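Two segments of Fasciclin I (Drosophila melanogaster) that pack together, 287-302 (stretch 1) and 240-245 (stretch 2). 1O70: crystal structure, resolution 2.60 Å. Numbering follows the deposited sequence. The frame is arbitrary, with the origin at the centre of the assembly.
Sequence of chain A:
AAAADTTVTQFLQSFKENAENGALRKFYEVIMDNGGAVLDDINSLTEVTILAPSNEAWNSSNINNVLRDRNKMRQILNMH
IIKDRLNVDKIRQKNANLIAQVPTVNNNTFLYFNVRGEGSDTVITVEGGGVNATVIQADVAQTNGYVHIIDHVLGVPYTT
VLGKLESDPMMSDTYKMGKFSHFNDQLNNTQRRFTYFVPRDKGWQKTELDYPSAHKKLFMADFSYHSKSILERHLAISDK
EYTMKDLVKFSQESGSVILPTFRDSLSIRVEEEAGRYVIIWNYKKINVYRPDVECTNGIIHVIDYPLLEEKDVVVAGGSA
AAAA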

# COMPACT_ATOMS: atom_id res chain seq x y z
N ASN A 287 -8.21 -7.34 -10.63
CA ASN A 287 -7.81 -5.95 -10.47
C ASN A 287 -6.87 -5.81 -9.29
O ASN A 287 -7.06 -6.43 -8.24
CB ASN A 287 -9.02 -5.04 -10.25
CG ASN A 287 -9.88 -4.90 -11.49
OD1 ASN A 287 -9.41 -5.07 -12.62
ND2 ASN A 287 -11.14 -4.56 -11.28
N VAL A 288 -5.84 -4.98 -9.47
CA VAL A 288 -4.89 -4.72 -8.40
C VAL A 288 -5.48 -3.54 -7.62
O VAL A 288 -5.45 -2.40 -8.08
CB VAL A 288 -3.50 -4.34 -8.98
CG1 VAL A 288 -2.51 -4.10 -7.85
CG2 VAL A 288 -2.99 -5.43 -9.90
N TYR A 289 -6.02 -3.82 -6.43
CA TYR A 289 -6.65 -2.79 -5.60
C TYR A 289 -5.67 -1.77 -5.01
O TYR A 289 -5.92 -0.57 -5.05
CB TYR A 289 -7.45 -3.46 -4.48
CG TYR A 289 -8.23 -2.49 -3.63
CD1 TYR A 289 -9.25 -1.71 -4.19
CD2 TYR A 289 -7.94 -2.33 -2.28
CE1 TYR A 289 -9.96 -0.80 -3.41
CE2 TYR A 289 -8.65 -1.41 -1.50
CZ TYR A 289 -9.66 -0.65 -2.07
OH TYR A 289 -10.36 0.26 -1.31
N ARG A 290 -4.57 -2.24 -4.43
CA ARG A 290 -3.56 -1.34 -3.88
C ARG A 290 -2.23 -1.78 -4.48
O ARG A 290 -1.64 -2.78 -4.05
CB ARG A 290 -3.49 -1.43 -2.36
CG ARG A 290 -4.57 -0.66 -1.61
CD ARG A 290 -4.59 -1.05 -0.16
NE ARG A 290 -3.30 -0.81 0.49
CZ ARG A 290 -2.92 -1.42 1.61
NH1 ARG A 290 -3.74 -2.30 2.19
NH2 ARG A 290 -1.73 -1.15 2.13
N PRO A 291 -1.77 -1.07 -5.50
CA PRO A 291 -0.49 -1.45 -6.10
C PRO A 291 0.67 -0.82 -5.37
O PRO A 291 0.54 0.21 -4.71
CB PRO A 291 -0.60 -0.90 -7.50
CG PRO A 291 -1.33 0.39 -7.25
CD PRO A 291 -2.46 -0.08 -6.34
N ASP A 292 1.82 -1.46 -5.48
CA ASP A 292 3.03 -0.92 -4.91
C ASP A 292 3.02 -0.54 -3.44
O ASP A 292 3.42 0.57 -3.09
CB ASP A 292 3.44 0.29 -5.75
CG ASP A 292 3.41 -0.02 -7.25
OD1 ASP A 292 3.97 -1.06 -7.63
OD2 ASP A 292 2.83 0.76 -8.03
N VAL A 293 2.58 -1.44 -2.56
CA VAL A 293 2.60 -1.13 -1.14
C VAL A 293 4.02 -1.50 -0.71
O VAL A 293 4.27 -2.61 -0.27
CB VAL A 293 1.55 -1.98 -0.38
CG1 VAL A 293 1.65 -1.73 1.12
CG2 VAL A 293 0.14 -1.63 -0.88
N GLU A 294 4.94 -0.55 -0.86
CA GLU A 294 6.34 -0.79 -0.54
C GLU A 294 6.66 -1.20 0.88
O GLU A 294 6.02 -0.77 1.83
CB GLU A 294 7.17 0.44 -0.87
CG GLU A 294 7.57 0.54 -2.32
CD GLU A 294 8.23 1.86 -2.60
OE1 GLU A 294 9.07 2.30 -1.77
OE2 GLU A 294 7.91 2.46 -3.65
N CYS A 295 7.69 -2.04 1.00
CA CYS A 295 8.16 -2.52 2.30
C CYS A 295 9.68 -2.42 2.36
O CYS A 295 10.31 -2.04 1.38
CB CYS A 295 7.73 -3.96 2.53
SG CYS A 295 5.94 -4.18 2.63
N THR A 296 10.26 -2.78 3.49
CA THR A 296 11.70 -2.69 3.65
C THR A 296 12.45 -3.82 2.95
O THR A 296 13.59 -3.66 2.54
CB THR A 296 12.09 -2.66 5.14
OG1 THR A 296 11.57 -3.82 5.80
CG2 THR A 296 11.51 -1.41 5.81
N ASN A 297 11.78 -4.97 2.80
CA ASN A 297 12.39 -6.12 2.15
C ASN A 297 11.54 -6.57 0.97
O ASN A 297 11.47 -7.76 0.68
CB ASN A 297 12.51 -7.27 3.14
CG ASN A 297 11.19 -7.69 3.69
OD1 ASN A 297 10.21 -6.94 3.62
ND2 ASN A 297 11.13 -8.89 4.26
N GLY A 298 10.89 -5.63 0.30
CA GLY A 298 10.07 -6.02 -0.83
C GLY A 298 8.89 -5.11 -1.09
O GLY A 298 8.85 -3.97 -0.63
N ILE A 299 7.91 -5.61 -1.82
CA ILE A 299 6.73 -4.84 -2.16
C ILE A 299 5.52 -5.75 -2.13
O ILE A 299 5.61 -6.93 -2.45
CB ILE A 299 6.88 -4.22 -3.58
CG1 ILE A 299 5.77 -3.20 -3.83
CG2 ILE A 299 6.79 -5.32 -4.62
CD1 ILE A 299 5.95 -2.45 -5.13
N ILE A 300 4.38 -5.18 -1.75
CA ILE A 300 3.13 -5.93 -1.70
C ILE A 300 2.11 -5.32 -2.66
O ILE A 300 1.98 -4.11 -2.74
CB ILE A 300 2.52 -5.88 -0.30
CG1 ILE A 300 3.28 -6.83 0.63
CG2 ILE A 300 1.02 -6.19 -0.37
CD1 ILE A 300 2.74 -6.81 2.06
N HIS A 301 1.37 -6.16 -3.39
CA HIS A 301 0.34 -5.65 -4.30
C HIS A 301 -0.99 -6.26 -3.85
O HIS A 301 -1.21 -7.47 -3.97
CB HIS A 301 0.62 -6.07 -5.74
CG HIS A 301 1.95 -5.62 -6.25
ND1 HIS A 301 2.23 -4.29 -6.52
CD2 HIS A 301 3.07 -6.31 -6.55
CE1 HIS A 301 3.47 -4.19 -6.97
NE2 HIS A 301 4.01 -5.40 -6.99
N VAL A 302 -1.89 -5.43 -3.33
CA VAL A 302 -3.17 -5.96 -2.87
C VAL A 302 -4.10 -6.23 -4.04
O VAL A 302 -4.45 -5.32 -4.79
CB VAL A 302 -3.85 -5.01 -1.88
CG1 VAL A 302 -5.16 -5.62 -1.42
CG2 VAL A 302 -2.94 -4.76 -0.69
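Stretch 2, residues 240-245: KEYTMK

Stretch 2 is an extended segment that runs into the first turn of a helix. Residues 240 to 243 have extended backbone angles, and Met 244 and Lys 245 are helical. The segment lies along the strand 298-302 and runs the same way, from Gly 298 toward His 301. The CA atoms of Glu 241 and Gly 298 are 5.5 Å apart, and those of Thr 243 and Asp 292 are 5.7 Å apart. No hydrogen bond joins backbone to backbone across the contact; both direct ones use a side chain of stretch 1.

Lys 240 is exposed and does not reach stretch 1. Glu 241 points toward it. Its OE1 lies 3.8 Å from Ile 299 CB and 3.4 Å from Gly 298 O; Glu 241 OE1 and Gly 298 O are both acceptors, so they do not hydrogen-bond. Tyr 242 makes its contact through the backbone. Its O accepts a hydrogen bond from His 301 NE2 at 3.0 Å, near the plane of the ring, and lies 3.3 Å from Ile 299 CG2. The other ring nitrogen, His 301 ND1, accepts from Asp 292 N at 3.0 Å, so the ring is held from two sides.

Thr 243 is the N-cap residue. Its CA lies 3.9 Å from Ile 299 CD1 and 3.4 Å from Asp 292 OD1. Met 244 N donates to Asp 292 OD1 at 2.6 Å in a nearly straight bond, so the aspartate satisfies a free amide at the helix start. Met 244 is the residue of stretch 2 most covered by stretch 1. Its CE lies over one face of the His 301 ring, 3.2 Å from His 301 ND1, and also 3.2 Å from Val 288 CG1. Met 244 CB packs 4.1 Å from Pro 291 CB. The Lys 245 CB points sideways and the end of the side chain leads away, but a water links Lys 245 N (2.8 Å) to Asp 292 OD2 (2.7 Å).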

# COMPACT_ATOMS: atom_id res chain seq x y z
N LYS A 240 15.54 -8.65 -6.51
CA LYS A 240 14.90 -7.35 -6.63
C LYS A 240 13.38 -7.42 -6.46
O LYS A 240 12.79 -8.50 -6.46
CB LYS A 240 15.24 -6.71 -7.98
CG LYS A 240 14.69 -7.45 -9.18
CD LYS A 240 15.06 -6.73 -10.46
CE LYS A 240 14.51 -7.47 -11.66
NZ LYS A 240 14.89 -6.80 -12.95
N GLU A 241 12.75 -6.26 -6.30
CA GLU A 241 11.31 -6.20 -6.15
C GLU A 241 10.70 -5.63 -7.41
O GLU A 241 11.30 -4.79 -8.08
CB GLU A 241 10.92 -5.35 -4.95
CG GLU A 241 11.65 -4.03 -4.82
CD GLU A 241 11.37 -3.35 -3.50
OE1 GLU A 241 10.31 -2.70 -3.39
OE2 GLU A 241 12.19 -3.50 -2.57
N TYR A 242 9.50 -6.08 -7.73
CA TYR A 242 8.85 -5.60 -8.93
C TYR A 242 7.72 -4.63 -8.64
O TYR A 242 6.80 -4.95 -7.89
CB TYR A 242 8.34 -6.80 -9.73
CG TYR A 242 9.44 -7.77 -10.09
CD1 TYR A 242 9.95 -8.66 -9.15
CD2 TYR A 242 9.99 -7.77 -11.38
CE1 TYR A 242 10.99 -9.53 -9.48
CE2 TYR A 242 11.03 -8.62 -11.71
CZ TYR A 242 11.53 -9.50 -10.76
OH TYR A 242 12.56 -10.34 -11.10
N THR A 243 7.81 -3.43 -9.20
CA THR A 243 6.73 -2.48 -9.00
C THR A 243 5.72 -2.82 -10.07
O THR A 243 6.04 -3.45 -11.08
CB THR A 243 7.17 -1.00 -9.17
OG1 THR A 243 7.55 -0.76 -10.54
CG2 THR A 243 8.34 -0.68 -8.26
N MET A 244 4.48 -2.41 -9.84
CA MET A 244 3.44 -2.70 -10.80
C MET A 244 3.86 -2.11 -12.15
O MET A 244 3.56 -2.68 -13.20
CB MET A 244 2.11 -2.14 -10.30
CG MET A 244 0.88 -2.86 -10.79
SD MET A 244 0.91 -4.64 -10.64
CE MET A 244 0.35 -4.90 -9.01
N LYS A 245 4.59 -1.00 -12.12
CA LYS A 245 5.05 -0.35 -13.34
C LYS A 245 6.12 -1.20 -14.03
O LYS A 245 6.33 -1.09 -15.24
CB LYS A 245 5.62 1.03 -13.03
CG LYS A 245 5.50 2.03 -14.16
CD LYS A 245 5.95 3.40 -13.72
CE LYS A 245 5.82 4.42 -14.84
NZ LYS A 245 6.42 5.74 -14.48
O HOH W 1 4.39 1.10 -10.23